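Local structure of PHD finger protein 3 (Homo sapiens, 6IC9) at residues E65-K68 with T72-I75; T59-V64 with Y118-G123. The protein reads the phosphorylated C-terminal domain of RNA polymerase II through its SPOC domain, the part described here, and regulates neuronal gene expression. All coordinates share one frame; numbering follows the deposited sequence. Where two conformers were deposited one is given.

Contact 1 of 2, residues E65-K68 with T72-I75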
# COMPACT_ATOMS: atom_id res chain seq x y z
N GLU A 65 5.53 0.14 -14.33
CA GLU A 65 6.40 -0.29 -15.44
C GLU A 65 7.42 0.79 -15.83
O GLU A 65 8.59 0.49 -16.07
CB GLU A 65 5.51 -0.67 -16.63
CG GLU A 65 6.26 -1.13 -17.88
CD GLU A 65 5.25 -1.64 -18.89
OE1 GLU A 65 4.47 -0.81 -19.43
OE2 GLU A 65 5.19 -2.87 -19.08
N LYS A 66 6.98 2.06 -15.89
CA LYS A 66 7.91 3.16 -16.18
C LYS A 66 8.90 3.36 -15.06
O LYS A 66 10.08 3.65 -15.31
CB LYS A 66 7.14 4.47 -16.42
CG LYS A 66 6.13 4.40 -17.53
CD LYS A 66 5.31 5.70 -17.67
CE LYS A 66 4.15 5.45 -18.66
NZ LYS A 66 3.24 6.63 -18.88
N ILE A 67 8.45 3.22 -13.82
CA ILE A 67 9.34 3.38 -12.68
C ILE A 67 10.47 2.37 -12.77
O ILE A 67 11.64 2.72 -12.66
CB ILE A 67 8.55 3.20 -11.36
CG1 ILE A 67 7.60 4.40 -11.15
CG2 ILE A 67 9.50 3.09 -10.22
CD1 ILE A 67 8.38 5.65 -10.80
N LYS A 68 10.13 1.10 -12.96
CA LYS A 68 11.17 0.08 -13.11
C LYS A 68 12.09 0.39 -14.31
O LYS A 68 13.31 0.29 -14.18
CB LYS A 68 10.52 -1.29 -13.26
CG LYS A 68 9.87 -1.85 -12.02
CD LYS A 68 9.10 -3.09 -12.45
CE LYS A 68 8.61 -3.95 -11.29
NZ LYS A 68 7.76 -5.05 -11.91
N THR A 72 15.42 4.71 -11.39
CA THR A 72 15.68 5.73 -10.37
C THR A 72 14.95 5.51 -9.05
O THR A 72 15.01 6.36 -8.17
CB THR A 72 15.33 7.12 -10.91
OG1 THR A 72 13.93 7.17 -11.24
CG2 THR A 72 16.17 7.45 -12.19
N LYS A 73 14.23 4.41 -8.87
CA LYS A 73 13.43 4.28 -7.65
C LYS A 73 13.50 2.85 -7.14
O LYS A 73 13.87 1.92 -7.87
CB LYS A 73 11.97 4.68 -7.87
CG LYS A 73 11.75 6.10 -8.55
CD LYS A 73 11.99 7.25 -7.58
CE LYS A 73 12.00 8.60 -8.35
NZ LYS A 73 13.31 8.83 -9.02
N GLU A 74 13.13 2.68 -5.88
CA GLU A 74 13.03 1.38 -5.24
C GLU A 74 11.57 1.13 -4.93
O GLU A 74 10.88 2.02 -4.40
CB GLU A 74 13.84 1.33 -3.95
CG GLU A 74 15.33 1.60 -4.08
CD GLU A 74 16.12 0.39 -4.57
OE1 GLU A 74 17.36 0.37 -4.39
OE2 GLU A 74 15.50 -0.55 -5.13
N ILE A 75 11.10 -0.06 -5.27
CA ILE A 75 9.72 -0.46 -5.05
C ILE A 75 9.73 -1.46 -3.91
O ILE A 75 10.48 -2.44 -3.94
CB ILE A 75 9.09 -1.08 -6.30
CG1 ILE A 75 8.99 -0.04 -7.43
CG2 ILE A 75 7.68 -1.56 -5.95
CD1 ILE A 75 8.71 -0.68 -8.70

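Contact 2 of 2, residues T59-V64 with Y118-G123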
# COMPACT_ATOMS: atom_id res chain seq x y z
N THR A 59 -3.73 2.12 -14.24
CA THR A 59 -2.90 3.33 -14.20
C THR A 59 -1.68 3.11 -13.32
O THR A 59 -0.56 3.47 -13.70
CB THR A 59 -3.72 4.53 -13.73
OG1 THR A 59 -4.84 4.71 -14.62
CG2 THR A 59 -2.87 5.82 -13.76
N VAL A 60 -1.87 2.52 -12.13
CA VAL A 60 -0.74 2.20 -11.27
C VAL A 60 0.23 1.25 -11.96
O VAL A 60 1.45 1.43 -11.88
CB VAL A 60 -1.25 1.61 -9.95
CG1 VAL A 60 -0.06 1.07 -9.08
CG2 VAL A 60 -1.96 2.74 -9.20
N TRP A 61 -0.28 0.17 -12.58
CA TRP A 61 0.66 -0.81 -13.16
C TRP A 61 1.39 -0.25 -14.38
O TRP A 61 2.56 -0.56 -14.58
CB TRP A 61 -0.06 -2.12 -13.50
CG TRP A 61 -0.63 -2.73 -12.22
CD1 TRP A 61 -1.92 -3.09 -11.99
CD2 TRP A 61 0.09 -2.98 -11.00
NE1 TRP A 61 -2.05 -3.57 -10.71
CE2 TRP A 61 -0.84 -3.49 -10.08
CE3 TRP A 61 1.42 -2.80 -10.59
CZ2 TRP A 61 -0.49 -3.85 -8.76
CZ3 TRP A 61 1.79 -3.16 -9.29
CH2 TRP A 61 0.83 -3.68 -8.39
N ASP A 62 0.75 0.60 -15.18
CA ASP A 62 1.49 1.30 -16.24
C ASP A 62 2.60 2.17 -15.66
O ASP A 62 3.74 2.15 -16.13
CB ASP A 62 0.53 2.16 -17.06
CG ASP A 62 -0.43 1.34 -17.89
OD1 ASP A 62 -1.41 1.92 -18.44
OD2 ASP A 62 -0.25 0.12 -17.97
N TYR A 63 2.29 2.92 -14.58
CA TYR A 63 3.27 3.76 -13.93
C TYR A 63 4.41 2.93 -13.33
O TYR A 63 5.59 3.31 -13.43
CB TYR A 63 2.54 4.56 -12.84
CG TYR A 63 3.39 5.39 -11.96
CD1 TYR A 63 3.25 5.31 -10.57
CD2 TYR A 63 4.34 6.25 -12.49
CE1 TYR A 63 4.02 6.10 -9.72
CE2 TYR A 63 5.13 7.06 -11.63
CZ TYR A 63 4.97 6.97 -10.27
OH TYR A 63 5.71 7.76 -9.44
N VAL A 64 4.07 1.81 -12.70
CA VAL A 64 5.10 0.98 -12.08
C VAL A 64 6.06 0.47 -13.15
O VAL A 64 7.28 0.40 -12.94
CB VAL A 64 4.45 -0.18 -11.29
CG1 VAL A 64 5.48 -1.30 -11.02
CG2 VAL A 64 3.81 0.30 -9.94
N TYR A 118 0.53 3.41 -2.64
CA TYR A 118 -0.81 2.96 -3.01
C TYR A 118 -1.26 1.86 -2.08
O TYR A 118 -0.44 1.06 -1.60
CB TYR A 118 -0.84 2.43 -4.45
CG TYR A 118 -0.41 3.50 -5.44
CD1 TYR A 118 -1.24 4.59 -5.71
CD2 TYR A 118 0.87 3.45 -6.04
CE1 TYR A 118 -0.82 5.62 -6.58
CE2 TYR A 118 1.30 4.44 -6.93
CZ TYR A 118 0.46 5.51 -7.17
OH TYR A 118 0.91 6.47 -8.04
N LEU A 119 -2.56 1.79 -1.82
CA LEU A 119 -3.14 0.78 -0.96
C LEU A 119 -3.95 -0.15 -1.82
O LEU A 119 -4.92 0.28 -2.44
CB LEU A 119 -4.05 1.42 0.10
CG LEU A 119 -4.39 0.75 1.43
CD1 LEU A 119 -3.14 0.56 2.37
CD2 LEU A 119 -5.36 1.73 2.13
N ILE A 120 -3.57 -1.43 -1.82
CA ILE A 120 -4.07 -2.44 -2.74
C ILE A 120 -4.90 -3.46 -1.95
O ILE A 120 -4.38 -4.11 -1.05
CB ILE A 120 -2.90 -3.12 -3.46
CG1 ILE A 120 -2.22 -2.09 -4.36
CG2 ILE A 120 -3.45 -4.37 -4.26
CD1 ILE A 120 -0.92 -2.64 -5.04
N PRO A 121 -6.17 -3.66 -2.28
CA PRO A 121 -6.91 -4.77 -1.66
C PRO A 121 -6.56 -6.07 -2.37
O PRO A 121 -6.63 -6.16 -3.60
CB PRO A 121 -8.37 -4.38 -1.88
CG PRO A 121 -8.35 -3.58 -3.15
CD PRO A 121 -7.04 -2.82 -3.14
N LEU A 122 -6.12 -7.06 -1.62
CA LEU A 122 -5.85 -8.39 -2.20
C LEU A 122 -6.79 -9.39 -1.54
O LEU A 122 -6.63 -9.70 -0.36
CB LEU A 122 -4.41 -8.81 -1.99
CG LEU A 122 -4.09 -10.20 -2.55
CD1 LEU A 122 -4.00 -10.05 -4.07
CD2 LEU A 122 -2.79 -10.68 -1.96
N GLY A 123 -7.80 -9.84 -2.29
CA GLY A 123 -8.72 -10.84 -1.76
C GLY A 123 -8.03 -12.16 -1.45
O GLY A 123 -7.01 -12.52 -2.06

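Contact 1 of 2, residues E65-K68 with T72-I75
Lys73 NZ, at the end of a side chain whose base packs on Ile67, is gripped by several oxygens at once. Lys73 NZ donates to Thr72 O at 3.1 Å, from above the carbonyl plane (64° out of it) rather than along a lone pair. A weak bond to Thr72 OG1 adds a second hold. The strongest partner is a phosphoserine side chain of the bound polymerase II peptide, whose backbone is also hydrogen-bonded to Thr72 OG1. Bends at chi2 (-76°) and chi4 (-79°) fold the lysine chain back to its own neighbour, an arrangement consistent with presenting the ammonium group to the phosphate. The contact between the segments themselves is apolar and rests on the methylenes below that charge. Ile67 CG2 meets Lys73 CB at 3.8 Å, and Ile67 CD1 lies 4.1 Å from Lys73 CG, so both ends of the branched side chain brace the lysine stem as the two chains cross obliquely. Further along the strand, Ile75 CD1 reaches back to the helix and touches two residues, Lys68 CG at 3.7 Å and Ile67 CG2 at 4.1 Å. The extended Lys68 chain runs at about a right angle to Ile75, lending its aliphatic part while NZ bonds to the carbonyl O of Pro131. The backbones come nearest at Ile67 and Lys73, with CA atoms 6.5 Å apart. Ser70, the last residue of helix 57-70, joins its OG to Ile67 O and to Thr72 OG1 and so ties the turn between the segments. Within the SPOC domain this is where helix 57-70 gives way to strand 73-82, next to strand 147-155, whose Leu151 and Ile153 pack against Ile75.

Contact 2 of 2, residues T59-V64 with Y118-G123
Val60, Trp61 and Tyr63 of helix 57-70 pack on Tyr118 and Ile120 of strand 114-122, a helix laid on a strand of the SPOC-domain beta sheet. The local axes pass 11.6 Å apart at 124°, a gap bridged by side chains alone. Alternation along the strand turns Tyr118 and Ile120, two residues apart, toward the helix.

One kind of contact is CH-pi: Val60 CG2 sits over the centre of the Tyr118 ring, 3.9 Å from its centroid and 7° off the normal.

Two aromatics meet next. The Tyr118 and Tyr63 side chains cross at about a right angle, and Tyr118 OH approaches Tyr63 CD1 and CE1 at 3.6 Å each. The Tyr63 hydroxyl itself is held by Asp116 OD1 and Lys115 NZ, which fixes the ring's outer end, and each tyrosine also packs on an apolar side chain of the bound peptide. With an alanine in place of Tyr118, Val60 CG2 would probably lose the ring face it rests on, and a gap would open beside Tyr63 and the peptide.

The remaining packing is apolar. The other methyl of Val60, CG1, stands anti to the backbone N (chi1 172°) and lies 4.0 Å from Tyr118 CD2, so both branches bear on one ring. Trp61 starts out away from the strand, but its indole swings back, with NE1 bonded to Tyr104 OH. Ile120 CD1 approaches the six-membered ring obliquely, 3.9 Å from both CZ2 and CH2 of Trp61.

How the contacts relate
Both contacts hold helix 57-70 to the same sheet, by different strands: contact 1 uses the helix's C-terminal part and strand 73-82, contact 2 its earlier turns and strand 114-122. Strand 147-155 lies between the two in the sheet, and its Leu151 touches side chains of both. Contact 2 is buried, about 9 Å from centre to chain centre, and works through aromatic rings and methyls; contact 1 is partly buried, about 16 Å out, and mixes isoleucines with lysine stems whose ammonium groups find polar partners. Ile75 CD1 and Val64 CG1, 4.0 Å apart, join them directly. The bound peptide reaches both, by polar bonds as well as packing at contact 1 and by packing at contact 2.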